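Side-chain contact in tryptophan halogenase superfamily (Brevundimonas sp. BAL3, PDB 6FRL), which probably halogenates an aromatic substrate with the help of reduced flavin, preferring bromination over chlorination: residues I397-K402 with E422-K427. Residues are numbered along the deposited sequence; the frame is centred on the assembly and turned at random.
Sequences IILHYK and ETLERK
Leu424 reaches across to two consecutive residues, Ile398 and Leu399, and with them makes a small joint of apolar side chains between two helices, an instructive case of one side chain serving as the link. No hydrogen bond or salt bridge crosses between the segments; about 134 Å² of surface is buried, most of it on Leu424.

The two methyls of Leu424 divide the work. CD2 reaches the branch methyl of Ile398, Leu424 CD2 lying 3.4 Å from Ile398 CG2, and the same methyl is 4.0 Å from the backbone N of Leu399, so it also lies against the helix backbone there. The other methyl goes to the neighbouring side chain, with Leu424 CD1 and Leu399 CD1 4.1 Å apart. In both pairs the side chains run slantwise to each other. Leu424 carries its CG opposite the backbone N (chi1 -175°), which extends the fork across the gap between the helices, where the closest CA atoms, those of Leu399 and Leu424, are 7.7 Å apart.

Polar groups nearby look elsewhere. Lys402 NZ hydrogen-bonds to the carbonyl oxygens of Arg416 and Met418 in the connection between the helices, while Lys427 NZ forms a salt bridge with Glu443. Leu399 also packs on Trp450, Ile453 and Tyr454 of helix 447-456, and Ile398 touches Pro421.

The arrangement is plain helix-helix packing in the C-terminal, largely helical part of a flavin-dependent halogenase, joining the end of the long helix 376-402 to the start of helix 422-434 through a buried leucine-isoleucine cluster.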
# COMPACT_ATOMS: atom_id res chain seq x y z
N ILE B 397 11.27 -8.84 13.48
CA ILE B 397 12.16 -9.16 14.63
C ILE B 397 12.63 -10.63 14.59
O ILE B 397 13.81 -10.92 14.71
CB ILE B 397 11.49 -8.80 15.99
CG1 ILE B 397 11.40 -7.27 16.10
CG2 ILE B 397 12.30 -9.37 17.16
CD1 ILE B 397 10.45 -6.75 17.15
N ILE B 398 11.69 -11.55 14.40
CA ILE B 398 12.00 -12.97 14.27
C ILE B 398 13.14 -13.26 13.25
O ILE B 398 14.09 -14.00 13.56
CB ILE B 398 10.73 -13.77 13.88
CG1 ILE B 398 9.79 -13.84 15.08
CG2 ILE B 398 11.09 -15.19 13.41
CD1 ILE B 398 8.40 -14.32 14.74
N LEU B 399 13.03 -12.66 12.06
CA LEU B 399 14.01 -12.85 10.99
C LEU B 399 15.45 -12.69 11.45
O LEU B 399 16.31 -13.46 10.99
CB LEU B 399 13.74 -11.89 9.80
CG LEU B 399 14.59 -12.13 8.54
CD1 LEU B 399 14.30 -13.48 7.93
CD2 LEU B 399 14.41 -11.05 7.52
N HIS B 400 15.70 -11.71 12.32
CA HIS B 400 17.05 -11.41 12.80
C HIS B 400 17.67 -12.66 13.52
O HIS B 400 18.86 -13.01 13.34
CB HIS B 400 17.05 -10.22 13.76
CG HIS B 400 16.72 -8.88 13.14
ND1 HIS B 400 15.47 -8.55 12.68
CD2 HIS B 400 17.47 -7.74 13.02
CE1 HIS B 400 15.46 -7.29 12.27
NE2 HIS B 400 16.67 -6.78 12.46
N TYR B 401 16.85 -13.32 14.32
CA TYR B 401 17.28 -14.53 15.02
C TYR B 401 17.38 -15.73 14.06
O TYR B 401 18.35 -16.48 14.09
CB TYR B 401 16.29 -14.89 16.15
CG TYR B 401 16.27 -13.94 17.32
CD1 TYR B 401 17.30 -13.94 18.27
CD2 TYR B 401 15.19 -13.05 17.53
CE1 TYR B 401 17.28 -13.07 19.36
CE2 TYR B 401 15.17 -12.20 18.63
CZ TYR B 401 16.21 -12.21 19.53
OH TYR B 401 16.20 -11.41 20.64
N LYS B 402 16.35 -15.89 13.23
CA LYS B 402 16.25 -16.99 12.27
C LYS B 402 17.46 -17.14 11.34
O LYS B 402 17.79 -18.27 10.99
CB LYS B 402 14.98 -16.84 11.45
CG LYS B 402 14.72 -17.97 10.45
CD LYS B 402 14.73 -19.34 11.11
CE LYS B 402 14.03 -20.41 10.30
NZ LYS B 402 14.22 -21.76 10.91
N GLU B 422 4.19 -18.79 9.23
CA GLU B 422 4.00 -18.97 7.79
C GLU B 422 4.15 -17.68 6.98
O GLU B 422 4.67 -17.71 5.86
CB GLU B 422 2.63 -19.64 7.49
CG GLU B 422 2.03 -19.33 6.11
CD GLU B 422 1.16 -20.46 5.53
OE1 GLU B 422 0.38 -21.10 6.29
OE2 GLU B 422 1.27 -20.70 4.29
N THR B 423 3.68 -16.56 7.51
CA THR B 423 3.87 -15.25 6.84
C THR B 423 5.36 -14.93 6.54
O THR B 423 5.68 -14.42 5.46
CB THR B 423 3.27 -14.12 7.70
OG1 THR B 423 3.60 -14.36 9.06
CG2 THR B 423 1.76 -14.09 7.58
N LEU B 424 6.24 -15.27 7.48
CA LEU B 424 7.68 -15.13 7.33
C LEU B 424 8.32 -16.22 6.46
O LEU B 424 9.32 -15.94 5.76
CB LEU B 424 8.36 -15.12 8.70
CG LEU B 424 9.87 -14.86 8.70
CD1 LEU B 424 10.20 -13.53 8.00
CD2 LEU B 424 10.37 -14.87 10.13
N GLU B 425 7.79 -17.44 6.53
CA GLU B 425 8.25 -18.54 5.64
C GLU B 425 8.09 -18.12 4.19
O GLU B 425 9.00 -18.30 3.39
CB GLU B 425 7.50 -19.85 5.89
CG GLU B 425 8.00 -20.66 7.10
CD GLU B 425 7.14 -21.90 7.42
OE1 GLU B 425 6.09 -22.14 6.74
OE2 GLU B 425 7.51 -22.65 8.36
N ARG B 426 6.93 -17.55 3.87
CA ARG B 426 6.64 -17.11 2.51
C ARG B 426 7.56 -16.00 2.02
O ARG B 426 7.98 -16.03 0.86
CB ARG B 426 5.19 -16.62 2.39
CG ARG B 426 4.16 -17.74 2.36
CD ARG B 426 2.78 -17.11 2.36
NE ARG B 426 2.66 -16.18 1.23
CZ ARG B 426 1.69 -15.26 1.08
NH1 ARG B 426 0.73 -15.11 2.00
NH2 ARG B 426 1.70 -14.50 -0.01
N LYS B 427 7.87 -15.04 2.90
CA LYS B 427 8.81 -13.96 2.60
C LYS B 427 10.19 -14.51 2.28
O LYS B 427 10.75 -14.16 1.25
CB LYS B 427 8.93 -12.95 3.75
CG LYS B 427 7.94 -11.81 3.71
CD LYS B 427 8.06 -10.88 4.90
CE LYS B 427 7.89 -9.42 4.51
NZ LYS B 427 6.48 -9.06 4.41